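Local coordinates for Lmo1076 protein (Listeria monocytogenes serovar 1/2a, PDB 5JQC) that probably acts as a secreted autolysin with amidase activity in cell-wall degradation, this chain being three of its GW modules, which probably hold the enzyme at the cell surface, at residues 158-161 against 166-169; 145-150 against 176-181; 206-209 against 213-216; 125-130 against 151-156; 221-226 against 244-249. All coordinates share one frame; numbering follows the deposited sequence.

Contact 1: residues 158-161 against 166-169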
# COMPACT_ATOMS: atom_id res chain seq x y z
N TYR A 158 1.47 -0.85 3.45
CA TYR A 158 2.36 -0.27 2.46
C TYR A 158 1.53 0.48 1.43
O TYR A 158 0.60 -0.09 0.85
CB TYR A 158 3.17 -1.35 1.77
CG TYR A 158 4.14 -2.01 2.72
CD1 TYR A 158 5.36 -1.41 2.99
CD2 TYR A 158 3.83 -3.20 3.36
CE1 TYR A 158 6.25 -1.98 3.86
CE2 TYR A 158 4.73 -3.79 4.25
CZ TYR A 158 5.94 -3.16 4.49
OH TYR A 158 6.85 -3.71 5.37
N TYR A 159 1.88 1.74 1.18
CA TYR A 159 1.19 2.56 0.18
C TYR A 159 1.96 2.54 -1.12
O TYR A 159 3.18 2.74 -1.12
CB TYR A 159 1.08 4.01 0.64
CG TYR A 159 0.05 4.25 1.67
CD1 TYR A 159 -1.00 3.36 1.86
CD2 TYR A 159 0.12 5.37 2.46
CE1 TYR A 159 -1.95 3.60 2.83
CE2 TYR A 159 -0.82 5.63 3.43
CZ TYR A 159 -1.86 4.75 3.60
OH TYR A 159 -2.80 5.01 4.58
N GLN A 160 1.26 2.35 -2.22
CA GLN A 160 1.82 2.64 -3.53
C GLN A 160 1.57 4.11 -3.83
O GLN A 160 0.46 4.62 -3.60
CB GLN A 160 1.19 1.75 -4.60
CG GLN A 160 1.93 1.81 -5.92
CD GLN A 160 1.28 1.00 -6.99
OE1 GLN A 160 0.06 0.88 -7.03
NE2 GLN A 160 2.09 0.43 -7.88
N PHE A 161 2.58 4.81 -4.33
CA PHE A 161 2.52 6.27 -4.37
C PHE A 161 3.20 6.84 -5.61
O PHE A 161 4.09 6.22 -6.20
CB PHE A 161 3.16 6.89 -3.12
CG PHE A 161 4.66 6.78 -3.10
CD1 PHE A 161 5.27 5.59 -2.78
CD2 PHE A 161 5.45 7.85 -3.45
CE1 PHE A 161 6.64 5.47 -2.79
CE2 PHE A 161 6.81 7.74 -3.46
CZ PHE A 161 7.41 6.56 -3.13
N LYS A 166 4.36 10.35 -11.63
CA LYS A 166 4.98 9.05 -11.90
C LYS A 166 4.88 8.14 -10.67
O LYS A 166 5.28 8.52 -9.56
CB LYS A 166 6.45 9.23 -12.31
CG LYS A 166 6.71 9.45 -13.81
CD LYS A 166 6.22 10.82 -14.30
CE LYS A 166 6.40 11.02 -15.81
NZ LYS A 166 5.72 12.27 -16.29
N THR A 167 4.35 6.93 -10.88
CA THR A 167 4.31 5.91 -9.83
C THR A 167 5.72 5.50 -9.42
O THR A 167 6.49 4.97 -10.23
CB THR A 167 3.53 4.68 -10.29
OG1 THR A 167 2.20 5.05 -10.65
CG2 THR A 167 3.49 3.62 -9.17
N ILE A 168 6.06 5.71 -8.15
CA ILE A 168 7.42 5.45 -7.69
C ILE A 168 7.58 4.02 -7.18
O ILE A 168 8.59 3.36 -7.45
CB ILE A 168 7.80 6.46 -6.59
CG1 ILE A 168 7.65 7.88 -7.14
CG2 ILE A 168 9.21 6.22 -6.13
CD1 ILE A 168 8.57 8.17 -8.31
N GLY A 169 6.61 3.53 -6.44
CA GLY A 169 6.77 2.23 -5.80
C GLY A 169 5.90 2.15 -4.56
O GLY A 169 4.83 2.76 -4.49
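F161 meets G169 and I168 where strand 156-163 turns back into strand 166-172, forming a beta hairpin of the middle GW module. The F161 amide donates to G169 O at 3.0 Å, and I168 N donates to F161 O at 2.8 Å. Two successive residues, I168 and G169, thus serve the single residue F161. With I168 in a helix-like backbone conformation, this pattern fits a classic beta bulge.

The phenyl group is drawn back over its partner strand because CG of F161 stands between its own N and carbonyl carbon (chi1 72°). Its far end then reaches I168, with CZ 3.5 Å from I168 CB and CG2 lying equally near, while its CD1 passes 3.3 Å from G169 O. The ring presents itself obliquely to both. G169 suits this place because its backbone is turned so far (phi 154°) that a CB would press on the preceding carbonyl oxygen.

Beside the bulge, Q160 CA approaches G169 O at 3.2 Å in a CA-H...O contact, and the extended Q160 chain puts NE2 3.7 Å from T167 CG2. Both polar backbone atoms of F161 are therefore satisfied by the partner strand, and its ring, which also meets F176 edge-to-face, supplies a hydrophobic cover beside them.

Contact 2: residues 145-150 against 176-181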
# COMPACT_ATOMS: atom_id res chain seq x y z
N ALA A 145 2.99 13.56 -2.47
CA ALA A 145 2.79 12.31 -3.17
C ALA A 145 1.30 11.99 -3.22
O ALA A 145 0.53 12.42 -2.36
CB ALA A 145 3.56 11.17 -2.49
N LYS A 146 0.92 11.25 -4.25
CA LYS A 146 -0.43 10.74 -4.39
C LYS A 146 -0.41 9.25 -4.05
O LYS A 146 0.38 8.49 -4.62
CB LYS A 146 -0.96 10.98 -5.80
CG LYS A 146 -2.43 10.63 -5.94
CD LYS A 146 -2.93 10.80 -7.36
CE LYS A 146 -4.37 10.36 -7.47
NZ LYS A 146 -4.81 10.21 -8.89
N ILE A 147 -1.26 8.86 -3.12
CA ILE A 147 -1.35 7.48 -2.66
C ILE A 147 -2.47 6.80 -3.44
O ILE A 147 -3.63 7.22 -3.37
CB ILE A 147 -1.61 7.43 -1.15
CG1 ILE A 147 -0.34 7.87 -0.39
CG2 ILE A 147 -2.10 6.05 -0.75
CD1 ILE A 147 -0.62 8.71 0.86
N ILE A 148 -2.13 5.75 -4.20
CA ILE A 148 -3.07 5.16 -5.15
C ILE A 148 -3.47 3.72 -4.80
O ILE A 148 -4.43 3.20 -5.39
CB ILE A 148 -2.51 5.20 -6.58
CG1 ILE A 148 -1.33 4.25 -6.70
CG2 ILE A 148 -2.10 6.63 -6.94
CD1 ILE A 148 -0.56 4.38 -7.99
N LYS A 149 -2.79 3.07 -3.87
CA LYS A 149 -3.11 1.69 -3.55
C LYS A 149 -2.50 1.35 -2.19
O LYS A 149 -1.47 1.92 -1.81
CB LYS A 149 -2.58 0.74 -4.63
CG LYS A 149 -3.34 -0.54 -4.80
CD LYS A 149 -2.54 -1.45 -5.72
CE LYS A 149 -3.41 -2.55 -6.30
NZ LYS A 149 -2.72 -3.22 -7.43
N GLN A 150 -3.13 0.41 -1.48
CA GLN A 150 -2.55 -0.11 -0.25
C GLN A 150 -2.55 -1.63 -0.28
O GLN A 150 -3.29 -2.26 -1.04
CB GLN A 150 -3.28 0.38 1.00
CG GLN A 150 -4.69 -0.13 1.16
CD GLN A 150 -5.23 0.14 2.54
OE1 GLN A 150 -5.10 1.25 3.04
NE2 GLN A 150 -5.80 -0.88 3.18
N PHE A 176 4.23 8.40 5.49
CA PHE A 176 3.43 9.48 4.91
C PHE A 176 2.68 10.25 5.98
O PHE A 176 2.19 9.68 6.96
CB PHE A 176 2.40 8.96 3.93
CG PHE A 176 2.95 8.20 2.78
CD1 PHE A 176 3.39 6.90 2.95
CD2 PHE A 176 2.95 8.76 1.51
CE1 PHE A 176 3.86 6.18 1.88
CE2 PHE A 176 3.42 8.04 0.43
CZ PHE A 176 3.87 6.74 0.61
N HIS A 177 2.54 11.56 5.75
CA HIS A 177 1.55 12.40 6.43
C HIS A 177 0.42 12.63 5.43
O HIS A 177 0.60 13.36 4.45
CB HIS A 177 2.16 13.73 6.87
CG HIS A 177 1.16 14.67 7.48
ND1 HIS A 177 0.95 14.76 8.84
CD2 HIS A 177 0.29 15.54 6.91
CE1 HIS A 177 0.02 15.65 9.08
NE2 HIS A 177 -0.40 16.14 7.93
N VAL A 178 -0.73 12.02 5.68
CA VAL A 178 -1.83 12.12 4.73
C VAL A 178 -2.64 13.38 4.99
O VAL A 178 -3.03 13.66 6.14
CB VAL A 178 -2.73 10.87 4.81
CG1 VAL A 178 -3.76 10.90 3.67
CG2 VAL A 178 -1.88 9.60 4.75
N TYR A 179 -2.89 14.15 3.93
CA TYR A 179 -3.74 15.32 4.03
C TYR A 179 -5.19 14.91 4.15
O TYR A 179 -5.63 13.94 3.51
CB TYR A 179 -3.56 16.24 2.82
CG TYR A 179 -2.12 16.70 2.64
CD1 TYR A 179 -1.45 17.37 3.65
CD2 TYR A 179 -1.45 16.48 1.44
CE1 TYR A 179 -0.16 17.79 3.48
CE2 TYR A 179 -0.17 16.88 1.26
CZ TYR A 179 0.48 17.54 2.28
OH TYR A 179 1.78 17.97 2.09
N ASP A 180 -5.93 15.63 5.00
CA ASP A 180 -7.39 15.55 5.03
C ASP A 180 -7.96 16.08 3.73
O ASP A 180 -7.51 17.12 3.24
CB ASP A 180 -7.99 16.39 6.15
CG ASP A 180 -7.47 16.03 7.52
OD1 ASP A 180 -7.32 14.82 7.80
OD2 ASP A 180 -7.24 16.98 8.31
N LYS A 181 -8.98 15.40 3.21
CA LYS A 181 -9.75 15.94 2.08
C LYS A 181 -10.72 17.01 2.55
O LYS A 181 -11.22 16.97 3.69
CB LYS A 181 -10.54 14.84 1.36
CG LYS A 181 -9.68 13.77 0.74
CD LYS A 181 -10.57 12.68 0.17
CE LYS A 181 -9.79 11.71 -0.69
NZ LYS A 181 -9.29 12.37 -1.93
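I147 and F176 both carry their first side-chain branch beside the backbone N, CG1 of I147 at chi1 -71° and CG of F176 at chi1 -59°, and these settings send the isoleucine's long arm and the phenyl ring past each other in opposite directions. The pair lies in the interior of an SH3-like GW module. Strand 144-153 is central in a five-stranded antiparallel sheet, and strand 176-178 is at one edge of it; the short segments run nearly perpendicular, at 85°, with axes 9.4 Å apart. Such steep crossing is consistent with the strong curl of a small SH3-like barrel, whose walls can face each other across a shared interior.

The contact is wholly apolar, as suits buried carbon side chains. I147 CD1 comes 3.6 Å from F176 CD2, approaching the ring obliquely, and I147 CG1 follows at 3.9 Å from F176 CE2. A145 meets a different part of the same ring: its CB sits at the edge, near the ring plane, 4.3 Å from F176 CE2. The small methyl fits there beside a ring already engaged by other aromatics, among them Y159, which F176 meets edge-to-face. Beyond the contact, Y179 OH bonds to D144 OD1, tying the chain that leaves the edge strand back to the start of strand 144-153. V178, the more exposed partner, completes the set through one branch: its CG2 lies 4.2 Å from I147 CD1.

Contact 3: residues 206-209 against 213-216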
# COMPACT_ATOMS: atom_id res chain seq x y z
N VAL A 206 -7.37 25.60 3.78
CA VAL A 206 -8.16 24.84 4.74
C VAL A 206 -7.22 23.93 5.51
O VAL A 206 -6.33 23.30 4.92
CB VAL A 206 -9.26 24.04 4.03
CG1 VAL A 206 -10.02 23.18 5.03
CG2 VAL A 206 -10.23 24.98 3.26
N TYR A 207 -7.41 23.85 6.83
CA TYR A 207 -6.37 23.30 7.70
C TYR A 207 -6.06 21.84 7.37
O TYR A 207 -6.96 20.99 7.32
CB TYR A 207 -6.77 23.43 9.17
CG TYR A 207 -5.82 22.71 10.12
CD1 TYR A 207 -4.58 23.27 10.46
CD2 TYR A 207 -6.16 21.48 10.69
CE1 TYR A 207 -3.71 22.61 11.33
CE2 TYR A 207 -5.29 20.82 11.55
CZ TYR A 207 -4.07 21.39 11.87
OH TYR A 207 -3.22 20.74 12.73
N ASN A 208 -4.77 21.58 7.11
CA ASN A 208 -4.22 20.24 6.94
C ASN A 208 -4.71 19.56 5.66
O ASN A 208 -4.81 18.33 5.58
CB ASN A 208 -4.51 19.35 8.15
CG ASN A 208 -3.56 18.17 8.24
OD1 ASN A 208 -4.00 17.03 8.38
ND2 ASN A 208 -2.28 18.43 8.14
N THR A 209 -4.99 20.37 4.64
CA THR A 209 -5.38 19.83 3.34
C THR A 209 -4.24 19.87 2.32
O THR A 209 -4.40 19.33 1.22
CB THR A 209 -6.61 20.60 2.82
OG1 THR A 209 -6.28 21.99 2.69
CG2 THR A 209 -7.76 20.49 3.80
N SER A 213 -0.80 24.40 4.33
CA SER A 213 -1.84 24.66 5.32
C SER A 213 -1.66 23.80 6.57
O SER A 213 -2.61 23.62 7.35
CB SER A 213 -3.22 24.44 4.68
OG SER A 213 -3.25 23.23 3.95
N MSE A 214 -0.46 23.27 6.79
CA MSE A 214 -0.17 22.53 8.02
C MSE A 214 0.25 23.47 9.15
O MSE A 214 0.03 23.14 10.32
CB MSE A 214 0.90 21.46 7.78
CG MSE A 214 0.52 20.45 6.74
SE MSE A 214 1.66 18.94 6.81
CE MSE A 214 2.96 19.38 5.45
N ASN A 215 0.80 24.65 8.81
CA ASN A 215 1.36 25.54 9.81
C ASN A 215 0.77 26.94 9.75
O ASN A 215 0.75 27.58 8.69
CB ASN A 215 2.87 25.63 9.67
CG ASN A 215 3.58 24.63 10.54
OD1 ASN A 215 3.85 23.51 10.10
ND2 ASN A 215 3.85 25.01 11.80
N LYS A 216 0.34 27.43 10.92
CA LYS A 216 -0.37 28.69 11.03
C LYS A 216 0.47 29.85 10.51
O LYS A 216 1.70 29.84 10.55
CB LYS A 216 -0.81 28.94 12.48
CG LYS A 216 0.30 29.23 13.51
CD LYS A 216 -0.20 29.02 14.95
CE LYS A 216 -0.39 27.53 15.28
NZ LYS A 216 -0.85 27.26 16.68
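S213, farther along the same loop, reaches back into the bend made by V206 to T209, and its short side chain can be followed atom by atom. CB lies 3.3 Å from V206 O, already pressed against the turn. From there OG is swung between the backbone N and the carbonyl carbon of S213 (chi1 46°), which points it at the inside of the bend. There it stands 3.2 Å from V206 O, a weak hydrogen bond at most, since the one proton has another acceptor within reach, and 3.5 Å from T209 OG1. Its stronger polar partner is S210 OG, just beyond the bend. A serine fits because a small hydroxyl can sit among several polar atoms in a buried spot.

V206 O is more firmly held by its own turn: T209 OG1 donates to it at 2.6 Å, and T209 N donates from the same face of the carbonyl plane. The backbone supplies the main link between the segments, N208 N to S213 O at 3.0 Å, with the donor well above the carbonyl plane. Alongside, the Y207 ring leans obliquely on the second segment, CD1 3.7 Å from S213 O and CE1 3.9 Å from M214 O, while N208 CB lies above one of its faces, toward the rim. Y207 also meets the rings of Y203 and W241, and a bound PEG comes within about 3 Å of its side chain, nearest atoms. V206 to T209 form a type II beta turn, with N208, a residue tolerant of positive phi (69°), at its third position, in a loop of the SH3-like GW module.

Contact 4: residues 125-130 against 151-156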
# COMPACT_ATOMS: atom_id res chain seq x y z
N PRO A 125 6.45 -5.71 0.14
CA PRO A 125 7.67 -6.51 0.34
C PRO A 125 7.35 -7.95 0.73
O PRO A 125 6.43 -8.21 1.51
CB PRO A 125 8.41 -5.78 1.46
CG PRO A 125 7.46 -4.74 1.99
CD PRO A 125 6.45 -4.48 0.94
N GLY A 126 8.12 -8.88 0.16
CA GLY A 126 7.97 -10.31 0.40
C GLY A 126 7.06 -10.99 -0.61
O GLY A 126 7.14 -12.21 -0.78
N THR A 127 6.20 -10.23 -1.27
CA THR A 127 5.33 -10.82 -2.27
C THR A 127 6.12 -11.09 -3.55
O THR A 127 7.28 -10.70 -3.69
CB THR A 127 4.13 -9.90 -2.55
OG1 THR A 127 4.59 -8.66 -3.09
CG2 THR A 127 3.39 -9.62 -1.25
N VAL A 128 5.47 -11.77 -4.50
CA VAL A 128 6.17 -12.17 -5.71
C VAL A 128 6.47 -10.94 -6.56
O VAL A 128 5.63 -10.03 -6.68
CB VAL A 128 5.35 -13.22 -6.47
CG1 VAL A 128 4.06 -12.62 -7.04
CG2 VAL A 128 6.19 -13.86 -7.57
N ASN A 129 7.69 -10.88 -7.09
CA ASN A 129 8.21 -9.78 -7.90
C ASN A 129 8.53 -8.53 -7.09
O ASN A 129 8.72 -7.45 -7.66
CB ASN A 129 7.25 -9.43 -9.05
CG ASN A 129 7.11 -10.56 -10.04
OD1 ASN A 129 8.10 -11.17 -10.42
ND2 ASN A 129 5.88 -10.86 -10.45
N ALA A 130 8.58 -8.62 -5.77
CA ALA A 130 8.92 -7.46 -4.96
C ALA A 130 10.44 -7.29 -4.90
O ALA A 130 11.15 -8.22 -4.49
CB ALA A 130 8.33 -7.59 -3.55
N GLY A 151 -1.70 -2.21 0.57
CA GLY A 151 -1.65 -3.63 0.79
C GLY A 151 -0.96 -3.89 2.10
O GLY A 151 -0.09 -3.10 2.50
N GLN A 152 -1.31 -4.98 2.78
CA GLN A 152 -0.73 -5.27 4.08
C GLN A 152 -0.00 -6.59 4.04
O GLN A 152 -0.32 -7.48 3.24
CB GLN A 152 -1.79 -5.31 5.17
CG GLN A 152 -2.47 -3.97 5.37
CD GLN A 152 -3.56 -4.03 6.43
OE1 GLN A 152 -3.94 -5.11 6.89
NE2 GLN A 152 -4.07 -2.86 6.81
N ILE A 153 0.99 -6.70 4.91
CA ILE A 153 1.73 -7.94 5.11
C ILE A 153 2.51 -7.81 6.41
O ILE A 153 3.08 -6.76 6.72
CB ILE A 153 2.65 -8.25 3.91
CG1 ILE A 153 3.17 -9.67 4.02
CG2 ILE A 153 3.83 -7.31 3.85
CD1 ILE A 153 3.78 -10.17 2.75
N SER A 154 2.50 -8.89 7.17
CA SER A 154 3.21 -8.95 8.45
C SER A 154 2.73 -7.88 9.41
O SER A 154 3.46 -7.43 10.29
CB SER A 154 4.72 -8.87 8.24
OG SER A 154 5.16 -10.04 7.58
N GLY A 155 1.47 -7.48 9.26
CA GLY A 155 0.90 -6.46 10.11
C GLY A 155 1.27 -5.04 9.76
O GLY A 155 0.90 -4.12 10.51
N ARG A 156 1.97 -4.82 8.65
CA ARG A 156 2.32 -3.48 8.21
C ARG A 156 1.58 -3.12 6.93
O ARG A 156 1.34 -3.97 6.07
CB ARG A 156 3.83 -3.33 8.00
CG ARG A 156 4.66 -3.48 9.26
CD ARG A 156 5.68 -4.61 9.05
NE ARG A 156 6.09 -5.27 10.29
CZ ARG A 156 7.25 -5.93 10.44
NH1 ARG A 156 7.54 -6.50 11.60
NH2 ARG A 156 8.12 -5.99 9.44
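I153 drives its CD1 methyl against the carbonyl of P125, at 3.5 Å from P125 O, and this is the close part of the contact. The branch methyl I153 CG2 approaches the same oxygen at 3.6 Å, so both methyls rest against it from one side. The reach comes from the first torsion: CG1 is opposite the backbone N of I153 (chi1 -168°) and the chain continues extended to CD1. Farther along, T127 offers CG2, 4.1 Å from I153 CD1, while its OG1 faces the other way to bond V124 O. Threonine suits this double duty, giving a methyl to the neighbour and a hydroxyl to its own loop.

The setting is the hairpin of strands 144-153 and 156-163 in an SH3-like GW module. Its tip is a type I' beta turn from I153 to R156, closed by I153 N to R156 O and R156 N to I153 O, both 3.0 Å. S154 and G155 hold the two positive-phi corners, a conformation easy for the glycine and less usual for the serine.

On the outer side the contact thins quickly. G126, exposed, has a positive phi (92°) at which a CB would crowd the carbonyl of P125, and T127 to A130 form a type II turn that carries the chain away, with N129 at its surface. The hairpin tip likewise points to solvent, where R156 NE pairs with a bound sulfate ion, probably picked up from the crystallisation medium.

Contact 5: residues 221-226 against 244-249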
# COMPACT_ATOMS: atom_id res chain seq x y z
N ALA A 221 -5.57 35.61 17.94
CA ALA A 221 -5.54 36.61 19.00
C ALA A 221 -5.47 38.02 18.43
O ALA A 221 -6.17 38.91 18.92
CB ALA A 221 -4.34 36.35 19.93
N LYS A 222 -4.66 38.21 17.39
CA LYS A 222 -4.46 39.54 16.81
C LYS A 222 -5.77 40.15 16.31
O LYS A 222 -5.91 41.38 16.30
CB LYS A 222 -3.41 39.44 15.69
CG LYS A 222 -3.39 40.61 14.72
CD LYS A 222 -2.14 40.58 13.86
CE LYS A 222 -1.98 39.26 13.14
NZ LYS A 222 -0.74 39.26 12.32
N TYR A 223 -6.75 39.33 15.93
CA TYR A 223 -7.99 39.83 15.35
C TYR A 223 -9.14 39.85 16.34
O TYR A 223 -10.31 39.77 15.94
CB TYR A 223 -8.38 39.00 14.12
CG TYR A 223 -7.29 38.84 13.08
CD1 TYR A 223 -6.43 37.75 13.11
CD2 TYR A 223 -7.12 39.78 12.07
CE1 TYR A 223 -5.44 37.59 12.18
CE2 TYR A 223 -6.13 39.64 11.12
CZ TYR A 223 -5.29 38.54 11.18
OH TYR A 223 -4.29 38.38 10.25
N ASN A 224 -8.86 39.97 17.63
CA ASN A 224 -9.92 39.88 18.63
C ASN A 224 -10.75 41.16 18.68
O ASN A 224 -10.25 42.26 18.45
CB ASN A 224 -9.34 39.58 20.01
CG ASN A 224 -9.05 38.12 20.20
OD1 ASN A 224 -9.76 37.26 19.66
ND2 ASN A 224 -8.01 37.82 20.95
N ASN A 225 -12.03 40.98 19.00
CA ASN A 225 -13.01 42.07 19.02
C ASN A 225 -13.00 42.84 17.70
O ASN A 225 -13.10 44.07 17.67
CB ASN A 225 -12.78 42.99 20.22
CG ASN A 225 -13.98 43.87 20.54
OD1 ASN A 225 -15.13 43.55 20.17
ND2 ASN A 225 -13.73 44.99 21.21
N LYS A 226 -12.88 42.11 16.60
CA LYS A 226 -12.79 42.69 15.26
C LYS A 226 -13.91 42.11 14.41
O LYS A 226 -14.14 40.90 14.43
CB LYS A 226 -11.42 42.38 14.63
CG LYS A 226 -10.83 43.52 13.84
CD LYS A 226 -10.53 44.70 14.74
CE LYS A 226 -9.99 45.87 13.94
NZ LYS A 226 -9.66 47.03 14.82
N PHE A 244 -11.91 34.34 5.97
CA PHE A 244 -12.43 35.63 6.39
C PHE A 244 -11.60 36.77 5.83
O PHE A 244 -10.48 36.58 5.33
CB PHE A 244 -12.54 35.72 7.93
CG PHE A 244 -11.21 35.74 8.65
CD1 PHE A 244 -10.58 34.56 9.02
CD2 PHE A 244 -10.61 36.95 9.01
CE1 PHE A 244 -9.36 34.58 9.69
CE2 PHE A 244 -9.40 36.98 9.69
CZ PHE A 244 -8.77 35.79 10.03
N GLN A 245 -12.18 37.97 5.90
CA GLN A 245 -11.59 39.19 5.36
C GLN A 245 -11.65 40.31 6.39
O GLN A 245 -12.66 40.49 7.08
CB GLN A 245 -12.31 39.66 4.10
CG GLN A 245 -12.13 38.77 2.89
CD GLN A 245 -12.83 39.35 1.68
OE1 GLN A 245 -13.85 40.04 1.80
NE2 GLN A 245 -12.28 39.09 0.50
N VAL A 246 -10.56 41.07 6.48
CA VAL A 246 -10.55 42.35 7.17
C VAL A 246 -10.04 43.38 6.18
O VAL A 246 -9.20 43.07 5.32
CB VAL A 246 -9.68 42.33 8.45
CG1 VAL A 246 -10.08 41.16 9.34
CG2 VAL A 246 -8.19 42.28 8.12
N ASN A 247 -10.56 44.61 6.27
CA ASN A 247 -10.27 45.67 5.30
C ASN A 247 -10.52 45.20 3.87
O ASN A 247 -9.81 45.61 2.94
CB ASN A 247 -8.83 46.20 5.44
CG ASN A 247 -8.51 46.69 6.85
OD1 ASN A 247 -9.41 47.05 7.62
ND2 ASN A 247 -7.22 46.71 7.19
N GLY A 248 -11.50 44.31 3.69
CA GLY A 248 -11.84 43.79 2.38
C GLY A 248 -10.81 42.90 1.73
O GLY A 248 -10.98 42.54 0.56
N LYS A 249 -9.73 42.54 2.42
CA LYS A 249 -8.73 41.63 1.87
C LYS A 249 -8.74 40.32 2.65
O LYS A 249 -8.92 40.31 3.87
CB LYS A 249 -7.33 42.26 1.86
CG LYS A 249 -6.82 42.78 3.19
CD LYS A 249 -5.35 43.22 3.11
CE LYS A 249 -5.18 44.60 2.48
NZ LYS A 249 -5.62 45.69 3.40
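Y223 and F244 form a T-shaped aromatic pair in the third GW module, an SH3-like unit, where the loop entering strand 226-236 folds against strand 239-246. The edge of F244 is directed at the face of Y223, with ring centroids 5.5 Å apart and planes at 79°. F244 CE2 stands 4.3 Å above the plane of the Y223 ring, over its centre. This places the slightly positive C-H rim of one ring against the electron-rich face of the other. F244 takes up the pose with CG between its backbone N and carbonyl carbon (chi1 68°). V246, two residues on and on the same side of the strand, adds a methyl: its CG1 is 4.3 Å from Y223 CD2, a compact branch beside the broad tyrosine ring.

Both segments turn sharply next to the contact. Y223 to K226 make a type II turn that runs into a G1 beta bulge, N225 and K226 both facing I194, and asparagine accepts the left-handed conformation needed at the first bulge position. V246 to K249 make a type I' turn, with K249 N bonded to V246 O at 3.0 Å; N247 and G248 suit its positive-phi corners.

Around the aromatic pair, Y223 also packs on I194 of strand 184-194 and V251 of strand 249-255, while F244 rests on V228 of strand 226-236 and on V251 and M254.

Overall arrangement
Along the chain the closing order is contact 4, contact 1, contact 2, contact 3 and contact 5, with contact 1 nested inside the loop closed by contact 2, whereas contacts 2 and 4 interleave. Contacts 1, 2 and 4 all reach one antiparallel sheet of the middle module and lie 10 to 19 Å apart between centres; contacts 2 and 4 both use strand 144-153. Contacts 3 and 5 belong to the third module, their centres about 19 Å apart. Contact 3 touches contact 2 through the chain that follows strand 176-178, D180 N bonding to N208 O, whereas contacts 4 and 5 are about 51 Å apart between centres. The chain is thus an extended row of compact modules.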